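Local coordinates for protein PAN2-PAN3 deadenylation complex catalytic subunit pan2 (Neurospora crassa, PDB 4CZW) that probably shortens the poly(A) tails of mRNA as the catalytic exonuclease subunit of the PAN2-PAN3 deadenylation complex, at residues 16-21 / 42-47; 34-39 / 360-365. All coordinates share one frame; numbering follows the deposited sequence.

Interaction 1. Residues 16-21 / 42-47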
loop_
_atom_site.group_PDB
_atom_site.type_symbol
_atom_site.label_atom_id
_atom_site.label_comp_id
_atom_site.label_asym_id
_atom_site.label_seq_id
_atom_site.Cartn_x
_atom_site.Cartn_y
_atom_site.Cartn_z
ATOM N N CYS A 16 11.761 9.257 13.001
ATOM C CA CYS A 16 12.781 8.217 13.034
ATOM C C CYS A 16 13.709 8.326 11.829
ATOM O O CYS A 16 13.270 8.238 10.682
ATOM C CB CYS A 16 12.129 6.836 13.083
ATOM S SG CYS A 16 11.020 6.600 14.488
ATOM N N GLU A 17 14.996 8.525 12.099
ATOM C CA GLU A 17 15.990 8.666 11.042
ATOM C C GLU A 17 16.657 7.341 10.694
ATOM O O GLU A 17 16.972 6.540 11.573
ATOM C CB GLU A 17 17.063 9.681 11.445
ATOM C CG GLU A 17 16.663 11.131 11.252
ATOM C CD GLU A 17 17.805 12.086 11.543
ATOM O OE1 GLU A 17 18.668 11.746 12.380
ATOM O OE2 GLU A 17 17.843 13.175 10.931
ATOM N N ILE A 18 16.866 7.122 9.401
ATOM C CA ILE A 18 17.626 5.973 8.927
ATOM C C ILE A 18 19.085 6.373 8.735
ATOM O O ILE A 18 19.383 7.308 7.994
ATOM C CB ILE A 18 17.066 5.421 7.602
ATOM C CG1 ILE A 18 15.601 5.011 7.770
ATOM C CG2 ILE A 18 17.902 4.245 7.120
ATOM C CD1 ILE A 18 14.973 4.451 6.511
ATOM N N LYS A 19 19.992 5.674 9.408
ATOM C CA LYS A 19 21.416 5.967 9.270
ATOM C C LYS A 19 22.055 5.051 8.234
ATOM O O LYS A 19 21.807 3.844 8.219
ATOM C CB LYS A 19 22.128 5.841 10.619
ATOM C CG LYS A 19 21.715 6.914 11.618
ATOM C CD LYS A 19 22.636 6.949 12.830
ATOM C CE LYS A 19 22.313 8.144 13.718
ATOM N NZ LYS A 19 23.282 8.295 14.836
ATOM N N TYR A 20 22.888 5.636 7.377
ATOM C CA TYR A 20 23.416 4.936 6.209
ATOM C C TYR A 20 24.889 4.562 6.305
ATOM O O TYR A 20 25.656 5.162 7.063
ATOM C CB TYR A 20 23.198 5.790 4.959
ATOM C CG TYR A 20 21.743 5.964 4.639
ATOM C CD1 TYR A 20 21.007 7.003 5.193
ATOM C CD2 TYR A 20 21.093 5.069 3.805
ATOM C CE1 TYR A 20 19.670 7.152 4.912
ATOM C CE2 TYR A 20 19.759 5.210 3.518
ATOM C CZ TYR A 20 19.050 6.252 4.075
ATOM O OH TYR A 20 17.717 6.402 3.796
ATOM N N SER A 21 25.273 3.567 5.514
ATOM C CA SER A 21 26.664 3.159 5.407
ATOM C C SER A 21 26.983 2.749 3.974
ATOM O O SER A 21 26.135 2.851 3.086
ATOM C CB SER A 21 26.965 2.011 6.371
ATOM N N GLU A 42 9.191 2.480 5.765
ATOM C CA GLU A 42 10.391 3.309 5.808
ATOM C C GLU A 42 10.107 4.714 5.273
ATOM O O GLU A 42 9.266 4.889 4.392
ATOM C CB GLU A 42 11.518 2.641 5.018
ATOM C CG GLU A 42 11.845 1.239 5.512
ATOM C CD GLU A 42 12.818 0.502 4.613
ATOM O OE1 GLU A 42 13.346 1.123 3.667
ATOM O OE2 GLU A 42 13.052 -0.702 4.853
ATOM N N ASN A 43 10.813 5.707 5.808
ATOM C CA ASN A 43 10.488 7.107 5.544
ATOM C C ASN A 43 11.554 7.893 4.783
ATOM O O ASN A 43 11.590 9.122 4.857
ATOM C CB ASN A 43 10.202 7.826 6.866
ATOM C CG ASN A 43 11.342 7.695 7.862
ATOM O OD1 ASN A 43 12.396 7.143 7.551
ATOM N ND2 ASN A 43 11.132 8.207 9.069
ATOM N N ASN A 44 12.419 7.195 4.056
ATOM C CA ASN A 44 13.473 7.860 3.301
ATOM C C ASN A 44 13.124 7.973 1.827
ATOM O O ASN A 44 13.998 7.943 0.961
ATOM C CB ASN A 44 14.790 7.116 3.467
ATOM C CG ASN A 44 14.697 5.664 3.040
ATOM O OD1 ASN A 44 13.669 5.014 3.224
ATOM N ND2 ASN A 44 15.775 5.150 2.461
ATOM N N ILE A 45 11.832 8.097 1.552
ATOM C CA ILE A 45 11.332 8.136 0.187
ATOM C C ILE A 45 10.558 9.430 -0.038
ATOM O O ILE A 45 9.996 9.995 0.899
ATOM C CB ILE A 45 10.431 6.914 -0.107
ATOM C CG1 ILE A 45 11.081 5.639 0.439
ATOM C CG2 ILE A 45 10.154 6.779 -1.598
ATOM C CD1 ILE A 45 10.187 4.422 0.401
ATOM N N THR A 46 10.554 9.911 -1.276
ATOM C CA THR A 46 9.755 11.073 -1.637
ATOM C C THR A 46 8.280 10.757 -1.407
ATOM O O THR A 46 7.826 9.656 -1.721
ATOM C CB THR A 46 9.987 11.485 -3.103
ATOM O OG1 THR A 46 11.387 11.698 -3.321
ATOM C CG2 THR A 46 9.229 12.761 -3.432
ATOM N N ASN A 47 7.552 11.718 -0.842
ATOM C CA ASN A 47 6.136 11.556 -0.514
ATOM C C ASN A 47 5.890 10.423 0.479
ATOM O O ASN A 47 4.882 9.721 0.394
ATOM C CB ASN A 47 5.311 11.320 -1.785
ATOM C CG ASN A 47 5.491 12.421 -2.812
ATOM O OD1 ASN A 47 5.524 13.603 -2.472
ATOM N ND2 ASN A 47 5.613 12.036 -4.077
HETATM O O HOH W 1 14.917 8.852 7.136
#

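Interaction 2. Residues 34-39 / 360-365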
loop_
_atom_site.group_PDB
_atom_site.type_symbol
_atom_site.label_atom_id
_atom_site.label_comp_id
_atom_site.label_asym_id
_atom_site.label_seq_id
_atom_site.Cartn_x
_atom_site.Cartn_y
_atom_site.Cartn_z
ATOM N N ASN A 34 10.926 -2.189 15.908
ATOM C CA ASN A 34 9.690 -2.958 15.790
ATOM C C ASN A 34 9.853 -4.404 16.258
ATOM O O ASN A 34 10.592 -5.182 15.658
ATOM C CB ASN A 34 9.189 -2.925 14.342
ATOM C CG ASN A 34 7.854 -3.627 14.164
ATOM O OD1 ASN A 34 7.139 -3.889 15.131
ATOM N ND2 ASN A 34 7.508 -3.928 12.917
ATOM N N ASN A 35 9.150 -4.751 17.334
ATOM C CA ASN A 35 9.160 -6.110 17.867
ATOM C C ASN A 35 7.806 -6.792 17.685
ATOM O O ASN A 35 7.520 -7.811 18.320
ATOM C CB ASN A 35 9.542 -6.100 19.349
ATOM C CG ASN A 35 10.884 -5.436 19.604
ATOM O OD1 ASN A 35 11.818 -5.569 18.814
ATOM N ND2 ASN A 35 10.982 -4.714 20.715
ATOM N N THR A 36 6.980 -6.223 16.811
ATOM C CA THR A 36 5.620 -6.701 16.592
ATOM C C THR A 36 5.497 -7.410 15.243
ATOM O O THR A 36 6.319 -7.195 14.353
ATOM C CB THR A 36 4.607 -5.537 16.650
ATOM O OG1 THR A 36 4.669 -4.782 15.434
ATOM C CG2 THR A 36 4.908 -4.625 17.829
ATOM N N PRO A 37 4.470 -8.264 15.087
ATOM C CA PRO A 37 4.224 -8.910 13.791
ATOM C C PRO A 37 3.616 -7.966 12.753
ATOM O O PRO A 37 3.242 -8.409 11.666
ATOM C CB PRO A 37 3.241 -10.031 14.141
ATOM C CG PRO A 37 2.545 -9.545 15.366
ATOM C CD PRO A 37 3.599 -8.809 16.143
ATOM N N TYR A 38 3.519 -6.683 13.088
ATOM C CA TYR A 38 2.964 -5.690 12.176
ATOM C C TYR A 38 4.053 -4.736 11.697
ATOM O O TYR A 38 4.471 -3.842 12.435
ATOM C CB TYR A 38 1.832 -4.916 12.853
ATOM C CG TYR A 38 0.804 -5.808 13.511
ATOM C CD1 TYR A 38 -0.171 -6.447 12.757
ATOM C CD2 TYR A 38 0.813 -6.014 14.884
ATOM C CE1 TYR A 38 -1.112 -7.266 13.354
ATOM C CE2 TYR A 38 -0.124 -6.831 15.489
ATOM C CZ TYR A 38 -1.082 -7.454 14.720
ATOM O OH TYR A 38 -2.017 -8.268 15.318
ATOM N N PRO A 39 4.513 -4.926 10.453
ATOM C CA PRO A 39 5.616 -4.145 9.883
ATOM C C PRO A 39 5.258 -2.681 9.666
ATOM O O PRO A 39 4.095 -2.354 9.429
ATOM C CB PRO A 39 5.880 -4.841 8.546
ATOM C CG PRO A 39 4.577 -5.466 8.189
ATOM C CD PRO A 39 3.977 -5.906 9.492
ATOM N N ARG A 360 -6.750 -3.718 20.215
ATOM C CA ARG A 360 -5.422 -4.054 19.717
ATOM C C ARG A 360 -4.812 -2.870 18.974
ATOM O O ARG A 360 -4.379 -2.998 17.830
ATOM C CB ARG A 360 -5.487 -5.279 18.803
ATOM C CG ARG A 360 -6.094 -6.510 19.458
ATOM C CD ARG A 360 -6.074 -7.703 18.518
ATOM N NE ARG A 360 -4.725 -7.989 18.039
ATOM C CZ ARG A 360 -3.837 -8.723 18.700
ATOM N NH1 ARG A 360 -4.153 -9.248 19.877
ATOM N NH2 ARG A 360 -2.633 -8.931 18.187
ATOM N N TRP A 361 -4.782 -1.717 19.635
ATOM C CA TRP A 361 -4.277 -0.493 19.022
ATOM C C TRP A 361 -2.754 -0.480 18.936
ATOM O O TRP A 361 -2.063 -0.891 19.870
ATOM C CB TRP A 361 -4.767 0.727 19.804
ATOM C CG TRP A 361 -6.255 0.890 19.775
ATOM C CD1 TRP A 361 -7.157 0.334 20.634
ATOM C CD2 TRP A 361 -7.016 1.660 18.836
ATOM N NE1 TRP A 361 -8.433 0.711 20.290
ATOM C CE2 TRP A 361 -8.374 1.524 19.190
ATOM C CE3 TRP A 361 -6.682 2.450 17.732
ATOM C CZ2 TRP A 361 -9.395 2.149 18.477
ATOM C CZ3 TRP A 361 -7.698 3.070 17.027
ATOM C CH2 TRP A 361 -9.038 2.916 17.403
ATOM N N HIS A 362 -2.240 -0.002 17.807
ATOM C CA HIS A 362 -0.800 0.093 17.597
ATOM C C HIS A 362 -0.399 1.454 17.037
ATOM O O HIS A 362 -1.139 2.064 16.265
ATOM C CB HIS A 362 -0.317 -1.010 16.654
ATOM C CG HIS A 362 -0.292 -2.370 17.277
ATOM N ND1 HIS A 362 -1.434 -3.108 17.503
ATOM C CD2 HIS A 362 0.739 -3.127 17.722
ATOM C CE1 HIS A 362 -1.107 -4.262 18.060
ATOM N NE2 HIS A 362 0.205 -4.297 18.204
ATOM N N LEU A 363 0.781 1.921 17.430
ATOM C CA LEU A 363 1.329 3.165 16.909
ATOM C C LEU A 363 2.278 2.890 15.748
ATOM O O LEU A 363 3.313 2.247 15.921
ATOM C CB LEU A 363 2.054 3.938 18.011
ATOM C CG LEU A 363 2.912 5.123 17.560
ATOM C CD1 LEU A 363 2.065 6.176 16.862
ATOM C CD2 LEU A 363 3.662 5.725 18.739
ATOM N N PHE A 364 1.919 3.375 14.564
ATOM C CA PHE A 364 2.757 3.200 13.386
ATOM C C PHE A 364 3.518 4.478 13.052
ATOM O O PHE A 364 3.127 5.229 12.158
ATOM C CB PHE A 364 1.916 2.758 12.185
ATOM C CG PHE A 364 1.384 1.357 12.299
ATOM C CD1 PHE A 364 2.135 0.281 11.855
ATOM C CD2 PHE A 364 0.136 1.118 12.846
ATOM C CE1 PHE A 364 1.650 -1.010 11.958
ATOM C CE2 PHE A 364 -0.355 -0.171 12.950
ATOM C CZ PHE A 364 0.403 -1.236 12.505
ATOM N N ASN A 365 4.598 4.724 13.785
ATOM C CA ASN A 365 5.480 5.848 13.499
ATOM C C ASN A 365 6.538 5.430 12.488
ATOM O O ASN A 365 7.668 5.107 12.857
ATOM C CB ASN A 365 6.133 6.363 14.784
ATOM C CG ASN A 365 6.979 7.602 14.555
ATOM O OD1 ASN A 365 6.952 8.200 13.479
ATOM N ND2 ASN A 365 7.731 7.999 15.575
#

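Interaction 1. Residues 16-21 / 42-47
With chi1 at 55° in Asn43 and 57° in Asn44, CG of each side chain lies between its backbone N and carbonyl carbon, and both carboxamides are turned onto the 16-21 segment. The setting is the pseudo-UCH, or USP-like, domain of Pan2, predicted to be catalytically inactive and to act as a scaffold; here two of its loops, which precede and follow the short strand 40-41, are joined without any backbone pairing. Asn43 carries the firmest link. Its ND2 lies 2.7 Å from Cys16 O, in the carbonyl plane and in its own amide plane, with a nearly straight N-H...O angle of 167°. The same nitrogen also bonds Asp366, while OD1 accepts from a water that is more weakly held by the backbone N of Ile18. Ile18 points its extended CG1-CD1 arm, with CG1 anti to the carbonyl carbon, between the polar groups: CG1 slides past Asn43, whereas CD1 ends 3.6 Å from Asn44 OD1 and just touches Glu42 CB. The carboxylate of Glu42 is engaged elsewhere, in a salt bridge to Arg556 and a hydrogen bond to Ser99. The CG2 branch of Ile18 packs against one face of Tyr20, offset toward the rim. At that ring's edge, Asn44 ND2 gives Tyr20 OH a weak, bent hydrogen bond of 2.7 Å.

Interaction 2. Residues 34-39 / 360-365
Packing is closest where the Tyr38 ring, brought over by CG lying anti to the carbonyl carbon, sets its CD2-CE2 edge against the imidazole of His362. CE2 comes within 3.7 Å of His362 NE2, and CD2 stands over the imidazole face toward its rim. The planes meet at 61° with centroids 4.8 Å apart, an edge-to-face aromatic pair. The imidazole is steadied by its other nitrogen, ND1, which donates in the ring plane to Arg360 O. Deeper in, the buried Phe364 turns its ring edge to the loop, with CZ 4.0 Å from Tyr38 CB and CE1 near Pro39 O; the same ring also meets Tyr59. Strand 361-365, which pairs antiparallel with 339-347 and 368-371 in the mixed sheet of the USP-like domain, thus presents His362 and Phe364, with Arg360 just before it, to the loop that precedes strand 40-41. That loop is shaped by an Asx turn, Asn34 OD1 accepting from Thr36 N at 2.9 Å, followed by an ST turn in which Thr36 OG1 accepts from Tyr38 N. Thr36 OG1 also donates to Asn34 OD1, on a lone pair. Packing is sparser at Thr36, whose CG2 approaches the His362 edge only at 4.4 Å. The partly exposed Arg360 forms a polar end: bent at chi3 (56°), it donates from NH2 a nearly straight 3.0 Å hydrogen bond to Tyr38 OH, which lies in the guanidinium plane. Glu352 binds both partners, as a salt bridge to Arg360 and a hydrogen bond to the phenol. An alanine in place of Tyr38 would probably loosen this loop on the strand, since the His362 stack and the hydroxyl linking Arg360 and Glu352 would be lost. Over one face of the Tyr38 ring lies Pro37 CG, offset toward the rim.

How the interactions relate
Interactions 1 and 2 interlock along the chain: 16-21 precedes 34-39, and 42-47 lies between 34-39 and the distant 360-365. Short strand 40-41 directly joins the 34-39 loop to 42-47, so one contact is made just before that strand and part of the other just after it. Their centres are about 18 Å apart, yet they touch where Cys16 SG packs 3.7 Å from ND2 of Asn365, the residue ending strand 361-365. The next residue, Asp366, is the one already tied to interaction 1. Neither contact lies at a zinc site or at the catalytic metal site inferred by similarity; Arg556, the partner of Glu42, belongs to the exonuclease range.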